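Local coordinates for peptidoglycan hydrolase FlgJ (Sphingomonas sp. A1, PDB 2ZYC), which probably cleaves glycosidic bonds of the peptidoglycan layer so that the flagellar rod can be assembled in the periplasm, this chain being its C-terminal glycoside hydrolase family 73 domain, at residues 41-55 and 86-99. The protein carries 2 engineered substitutions. Numbering follows the deposited sequence. Where two conformers were deposited one is given.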
loop_
_atom_site.group_PDB
_atom_site.type_symbol
_atom_site.label_atom_id
_atom_site.label_comp_id
_atom_site.label_asym_id
_atom_site.label_seq_id
_atom_site.Cartn_x
_atom_site.Cartn_y
_atom_site.Cartn_z
ATOM N N GLN A 41 -10.639 4.885 -1.033
ATOM C CA GLN A 41 -9.694 5.653 -0.228
ATOM C C GLN A 41 -10.420 6.515 0.808
ATOM O O GLN A 41 -11.511 7.011 0.525
ATOM C CB GLN A 41 -8.947 6.569 -1.187
ATOM C CG GLN A 41 -7.717 7.253 -0.657
ATOM C CD GLN A 41 -7.017 8.040 -1.747
ATOM O OE1 GLN A 41 -7.275 7.846 -2.938
ATOM N NE2 GLN A 41 -6.137 8.939 -1.349
ATOM N N ILE A 42 -9.804 6.729 1.966
ATOM C CA ILE A 42 -10.359 7.613 2.998
ATOM C C ILE A 42 -10.253 9.072 2.544
ATOM O O ILE A 42 -9.228 9.484 2.016
ATOM C CB ILE A 42 -9.631 7.394 4.344
ATOM C CG1 ILE A 42 -9.888 5.976 4.858
ATOM C CG2 ILE A 42 -10.065 8.421 5.385
ATOM C CD1 ILE A 42 -8.730 5.401 5.672
ATOM N N ARG A 43 -11.325 9.840 2.749
ATOM C CA ARG A 43 -11.396 11.223 2.267
ATOM C C ARG A 43 -11.642 12.225 3.405
ATOM O O ARG A 43 -12.359 11.918 4.359
ATOM C CB ARG A 43 -12.489 11.359 1.192
ATOM C CG ARG A 43 -12.589 10.160 0.236
ATOM C CD ARG A 43 -13.280 10.492 -1.085
ATOM N NE ARG A 43 -12.355 11.091 -2.047
ATOM C CZ ARG A 43 -12.221 12.400 -2.236
ATOM N NH1 ARG A 43 -11.348 12.863 -3.125
ATOM N NH2 ARG A 43 -12.966 13.244 -1.539
ATOM N N ASN A 44 -11.038 13.410 3.298
ATOM C CA ASN A 44 -11.289 14.521 4.244
ATOM C C ASN A 44 -12.677 15.099 3.994
ATOM O O ASN A 44 -13.218 14.941 2.897
ATOM C CB ASN A 44 -10.249 15.634 4.074
ATOM C CG ASN A 44 -8.845 15.202 4.461
ATOM O OD1 ASN A 44 -8.608 14.718 5.564
ATOM N ND2 ASN A 44 -7.906 15.391 3.552
ATOM N N LYS A 45 -13.254 15.771 4.992
ATOM C CA LYS A 45 -14.604 16.349 4.844
ATOM C C LYS A 45 -14.688 17.400 3.739
ATOM O O LYS A 45 -15.744 17.577 3.124
ATOM C CB LYS A 45 -15.108 16.939 6.159
ATOM C CG LYS A 45 -15.467 15.894 7.196
ATOM C CD LYS A 45 -16.403 16.470 8.252
ATOM C CE LYS A 45 -16.347 15.656 9.535
ATOM N NZ LYS A 45 -15.109 15.960 10.319
ATOM N N ASP A 46 -13.570 18.075 3.475
ATOM C CA ASP A 46 -13.524 19.104 2.438
ATOM C C ASP A 46 -13.410 18.527 1.021
ATOM O O ASP A 46 -13.297 19.278 0.046
ATOM C CB ASP A 46 -12.409 20.130 2.721
ATOM C CG ASP A 46 -10.999 19.570 2.529
ATOM O OD1 ASP A 46 -10.836 18.400 2.121
ATOM O OD2 ASP A 46 -10.032 20.320 2.784
ATOM N N GLY A 47 -13.418 17.198 0.918
ATOM C CA GLY A 47 -13.355 16.519 -0.376
ATOM C C GLY A 47 -11.958 16.174 -0.868
ATOM O O GLY A 47 -11.808 15.442 -1.858
ATOM N N THR A 48 -10.929 16.689 -0.203
ATOM C CA THR A 48 -9.565 16.301 -0.556
ATOM C C THR A 48 -9.326 14.868 -0.065
ATOM O O THR A 48 -9.853 14.468 0.970
ATOM C CB THR A 48 -8.490 17.268 0.004
ATOM O OG1 THR A 48 -8.621 17.370 1.428
ATOM C CG2 THR A 48 -8.619 18.659 -0.630
ATOM N N PRO A 49 -8.565 14.074 -0.833
ATOM C CA PRO A 49 -8.320 12.719 -0.351
ATOM C C PRO A 49 -7.334 12.763 0.815
ATOM O O PRO A 49 -6.597 13.744 0.967
ATOM C CB PRO A 49 -7.690 12.024 -1.562
ATOM C CG PRO A 49 -7.086 13.118 -2.370
ATOM C CD PRO A 49 -7.888 14.357 -2.112
ATOM N N SER A 50 -7.341 11.717 1.634
ATOM C CA SER A 50 -6.340 11.565 2.685
ATOM C C SER A 50 -4.985 11.174 2.097
ATOM O O SER A 50 -3.946 11.385 2.730
ATOM C CB SER A 50 -6.786 10.496 3.672
ATOM O OG SER A 50 -6.841 9.234 3.038
ATOM N N TYR A 51 -5.027 10.595 0.888
ATOM C CA TYR A 51 -3.876 9.995 0.199
ATOM C C TYR A 51 -3.332 8.785 0.966
ATOM O O TYR A 51 -2.280 8.243 0.625
ATOM C CB TYR A 51 -2.768 11.019 -0.068
ATOM C CG TYR A 51 -3.203 12.205 -0.907
ATOM C CD1 TYR A 51 -3.250 12.124 -2.300
ATOM C CD2 TYR A 51 -3.578 13.406 -0.297
ATOM C CE1 TYR A 51 -3.652 13.234 -3.074
ATOM C CE2 TYR A 51 -3.982 14.512 -1.055
ATOM C CZ TYR A 51 -4.014 14.418 -2.435
ATOM O OH TYR A 51 -4.427 15.518 -3.169
ATOM N N ASN A 52 -4.077 8.363 1.986
ATOM C CA ASN A 52 -3.662 7.293 2.892
ATOM C C ASN A 52 -4.039 5.943 2.289
ATOM O O ASN A 52 -4.966 5.263 2.748
ATOM C CB ASN A 52 -4.310 7.503 4.270
ATOM C CG ASN A 52 -3.751 6.571 5.339
ATOM O OD1 ASN A 52 -3.022 5.619 5.039
ATOM N ND2 ASN A 52 -4.103 6.843 6.595
ATOM N N LEU A 53 -3.299 5.568 1.248
ATOM C CA LEU A 53 -3.575 4.357 0.482
ATOM C C LEU A 53 -3.403 3.077 1.292
ATOM O O LEU A 53 -4.029 2.066 0.989
ATOM C CB LEU A 53 -2.696 4.305 -0.770
ATOM C CG LEU A 53 -2.981 5.367 -1.836
ATOM C CD1 LEU A 53 -2.163 5.083 -3.083
ATOM C CD2 LEU A 53 -4.464 5.417 -2.176
ATOM N N PHE A 54 -2.569 3.134 2.329
ATOM C CA PHE A 54 -2.295 1.952 3.153
ATOM C C PHE A 54 -3.165 1.843 4.415
ATOM O O PHE A 54 -2.981 0.932 5.223
ATOM C CB PHE A 54 -0.794 1.842 3.458
ATOM C CG PHE A 54 0.042 1.608 2.227
ATOM C CD1 PHE A 54 0.137 0.334 1.665
ATOM C CD2 PHE A 54 0.705 2.667 1.608
ATOM C CE1 PHE A 54 0.901 0.123 0.512
ATOM C CE2 PHE A 54 1.477 2.459 0.463
ATOM C CZ PHE A 54 1.570 1.177 -0.077
ATOM N N ASN A 55 -4.128 2.762 4.546
ATOM C CA ASN A 55 -5.103 2.744 5.639
ATOM C C ASN A 55 -4.433 2.793 7.028
ATOM O O ASN A 55 -4.891 2.151 7.972
ATOM C CB ASN A 55 -6.014 1.517 5.508
ATOM C CG ASN A 55 -7.002 1.642 4.369
ATOM O OD1 ASN A 55 -7.517 2.732 4.094
ATOM N ND2 ASN A 55 -7.292 0.521 3.706
ATOM N N PHE A 86 -7.346 8.178 11.310
ATOM C CA PHE A 86 -6.390 7.823 10.267
ATOM C C PHE A 86 -5.447 8.966 9.951
ATOM O O PHE A 86 -5.805 10.139 10.058
ATOM C CB PHE A 86 -7.134 7.423 8.988
ATOM C CG PHE A 86 -7.892 6.144 9.108
ATOM C CD1 PHE A 86 -7.241 4.921 8.939
ATOM C CD2 PHE A 86 -9.257 6.153 9.391
ATOM C CE1 PHE A 86 -7.944 3.711 9.051
ATOM C CE2 PHE A 86 -9.967 4.963 9.505
ATOM C CZ PHE A 86 -9.309 3.732 9.336
ATOM N N ARG A 87 -4.235 8.619 9.535
ATOM C CA ARG A 87 -3.289 9.619 9.056
ATOM C C ARG A 87 -3.799 10.235 7.754
ATOM O O ARG A 87 -4.491 9.574 6.981
ATOM C CB ARG A 87 -1.918 8.983 8.839
ATOM C CG ARG A 87 -1.382 8.292 10.089
ATOM C CD ARG A 87 0.042 7.778 9.887
ATOM N NE ARG A 87 0.502 7.030 11.059
ATOM C CZ ARG A 87 1.749 6.612 11.249
ATOM N NH1 ARG A 87 2.684 6.874 10.356
ATOM N NH2 ARG A 87 2.067 5.928 12.344
ATOM N N ALA A 88 -3.480 11.505 7.541
ATOM C CA ALA A 88 -3.753 12.160 6.256
ATOM C C ALA A 88 -2.509 12.876 5.763
ATOM O O ALA A 88 -1.697 13.372 6.563
ATOM C CB ALA A 88 -4.933 13.127 6.369
ATOM N N TYR A 89 -2.368 12.936 4.442
ATOM C CA TYR A 89 -1.146 13.418 3.817
ATOM C C TYR A 89 -1.483 14.468 2.763
ATOM O O TYR A 89 -2.652 14.679 2.456
ATOM C CB TYR A 89 -0.408 12.255 3.155
ATOM C CG TYR A 89 -0.134 11.084 4.073
ATOM C CD1 TYR A 89 0.926 11.124 4.984
ATOM C CD2 TYR A 89 -0.936 9.941 4.030
ATOM C CE1 TYR A 89 1.194 10.032 5.827
ATOM C CE2 TYR A 89 -0.686 8.848 4.863
ATOM C CZ TYR A 89 0.381 8.906 5.758
ATOM O OH TYR A 89 0.618 7.823 6.572
ATOM N N ASP A 90 -0.450 15.102 2.209
ATOM C CA ASP A 90 -0.619 16.105 1.153
ATOM C C ASP A 90 -0.532 15.512 -0.257
ATOM O O ASP A 90 -0.842 16.203 -1.232
ATOM C CB ASP A 90 0.422 17.222 1.289
ATOM C CG ASP A 90 0.460 17.841 2.677
ATOM O OD1 ASP A 90 -0.615 18.079 3.277
ATOM O OD2 ASP A 90 1.580 18.105 3.159
ATOM N N SER A 91 -0.118 14.245 -0.356
ATOM C CA SER A 91 0.094 13.554 -1.633
ATOM C C SER A 91 0.309 12.048 -1.453
ATOM O O SER A 91 0.599 11.592 -0.346
ATOM C CB SER A 91 1.316 14.136 -2.354
ATOM O OG SER A 91 2.499 13.916 -1.595
ATOM N N TYR A 92 0.188 11.281 -2.543
ATOM C CA TYR A 92 0.608 9.867 -2.547
ATOM C C TYR A 92 2.093 9.729 -2.218
ATOM O O TYR A 92 2.495 8.821 -1.485
ATOM C CB TYR A 92 0.318 9.183 -3.894
ATOM C CG TYR A 92 -1.141 8.857 -4.160
ATOM C CD1 TYR A 92 -2.071 8.761 -3.119
ATOM C CD2 TYR A 92 -1.582 8.610 -5.464
ATOM C CE1 TYR A 92 -3.414 8.453 -3.376
ATOM C CE2 TYR A 92 -2.910 8.293 -5.730
ATOM C CZ TYR A 92 -3.817 8.212 -4.693
ATOM O OH TYR A 92 -5.128 7.901 -4.982
ATOM N N GLU A 93 2.901 10.636 -2.764
ATOM C CA GLU A 93 4.327 10.703 -2.443
ATOM C C GLU A 93 4.575 10.715 -0.928
ATOM O O GLU A 93 5.357 9.918 -0.428
ATOM C CB GLU A 93 4.983 11.918 -3.110
ATOM C CG GLU A 93 6.483 12.055 -2.847
ATOM C CD GLU A 93 7.147 13.175 -3.651
ATOM O OE1 GLU A 93 6.441 13.947 -4.343
ATOM O OE2 GLU A 93 8.393 13.281 -3.587
ATOM N N GLN A 94 3.906 11.621 -0.218
ATOM C CA GLN A 94 4.082 11.726 1.231
ATOM C C GLN A 94 3.617 10.446 1.927
ATOM O O GLN A 94 4.280 9.955 2.846
ATOM C CB GLN A 94 3.342 12.943 1.795
ATOM C CG GLN A 94 3.744 13.272 3.231
ATOM C CD GLN A 94 2.995 14.447 3.829
ATOM O OE1 GLN A 94 1.936 14.838 3.349
ATOM N NE2 GLN A 94 3.552 15.017 4.890
ATOM N N ALA A 95 2.480 9.916 1.480
ATOM C CA ALA A 95 1.924 8.679 2.037
ATOM C C ALA A 95 2.895 7.510 1.888
ATOM O O ALA A 95 3.112 6.753 2.831
ATOM C CB ALA A 95 0.590 8.351 1.380
ATOM N N PHE A 96 3.490 7.375 0.705
ATOM C CA PHE A 96 4.491 6.334 0.472
ATOM C C PHE A 96 5.751 6.538 1.311
ATOM O O PHE A 96 6.330 5.570 1.804
ATOM C CB PHE A 96 4.845 6.234 -1.024
ATOM C CG PHE A 96 3.944 5.316 -1.789
ATOM C CD1 PHE A 96 4.220 3.953 -1.857
ATOM C CD2 PHE A 96 2.811 5.804 -2.428
ATOM C CE1 PHE A 96 3.387 3.089 -2.570
ATOM C CE2 PHE A 96 1.978 4.951 -3.146
ATOM C CZ PHE A 96 2.263 3.593 -3.207
ATOM N N GLN A 97 6.176 7.788 1.479
ATOM C CA GLN A 97 7.348 8.113 2.302
ATOM C C GLN A 97 7.104 7.701 3.756
ATOM O O GLN A 97 7.979 7.133 4.411
ATOM C CB GLN A 97 7.688 9.611 2.215
ATOM C CG GLN A 97 8.258 10.051 0.854
ATOM C CD GLN A 97 8.431 11.562 0.703
ATOM O OE1 GLN A 97 7.860 12.357 1.452
ATOM N NE2 GLN A 97 9.216 11.962 -0.293
ATOM N N ASP A 98 5.904 7.998 4.254
ATOM C CA ASP A 98 5.541 7.645 5.634
ATOM C C ASP A 98 5.474 6.124 5.814
ATOM O O ASP A 98 5.920 5.592 6.833
ATOM C CB ASP A 98 4.228 8.316 6.046
ATOM C CG ASP A 98 3.948 8.181 7.539
ATOM O OD1 ASP A 98 4.887 8.354 8.354
ATOM O OD2 ASP A 98 2.784 7.895 7.888
ATOM N N TYR A 99 4.939 5.428 4.811
ATOM C CA TYR A 99 4.899 3.964 4.784
ATOM C C TYR A 99 6.319 3.396 4.802
ATOM O O TYR A 99 6.633 2.459 5.546
ATOM C CB TYR A 99 4.168 3.480 3.522
ATOM C CG TYR A 99 4.193 1.979 3.318
ATOM C CD1 TYR A 99 3.182 1.174 3.834
ATOM C CD2 TYR A 99 5.231 1.365 2.612
ATOM C CE1 TYR A 99 3.192 -0.204 3.654
ATOM C CE2 TYR A 99 5.253 -0.023 2.433
ATOM C CZ TYR A 99 4.228 -0.793 2.956
ATOM O OH TYR A 99 4.231 -2.158 2.792
HETATM O O HOH W 1 -5.310 14.939 3.063
HETATM O O HOH W 2 -1.394 16.432 -3.741
#
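Phe54 of loop 41-55 packs its ring against helix 92-105, one face on Tyr99 and its edge to Phe96. Its CB already touches Tyr99 CD1, and CG and CD2 each sit 3.6 Å from that same CD1. With CG beside the backbone N (chi1 -65°), the ring face stacks on Tyr99, centroids 4.1 Å apart and planes 24° apart; CD1 and CE1 run along Tyr99 CE1, while CE2 and CZ turn their edge to the face of Phe96, CZ lying 3.6 Å from Phe96 CE1. With an alanine here, Tyr99 would probably lose its stacking partner and Phe96 the edge against its face, opening a gap beside the helix. One turn earlier in the helix, the Tyr92 ring takes Leu53 CD1 over its face, and its OH donates to Gln41 OE1 (3.0 Å). Tyr51 is flanked by Pro49 CG on one face and Ser91 CA on the other, and its edge points at Tyr92. Toward the strand, Asn52 ND2 donates to Arg87 O (2.8 Å) and also reaches Ile56 O, and Ile42 CD1 sits over the centre of the Phe86 ring, a CH-pi contact; just past the strand, Tyr89 N donates to Ser50 O (2.8 Å). Polar bonds thus dominate at strand and linker, aromatic packing at the helix of this lysozyme-clan domain.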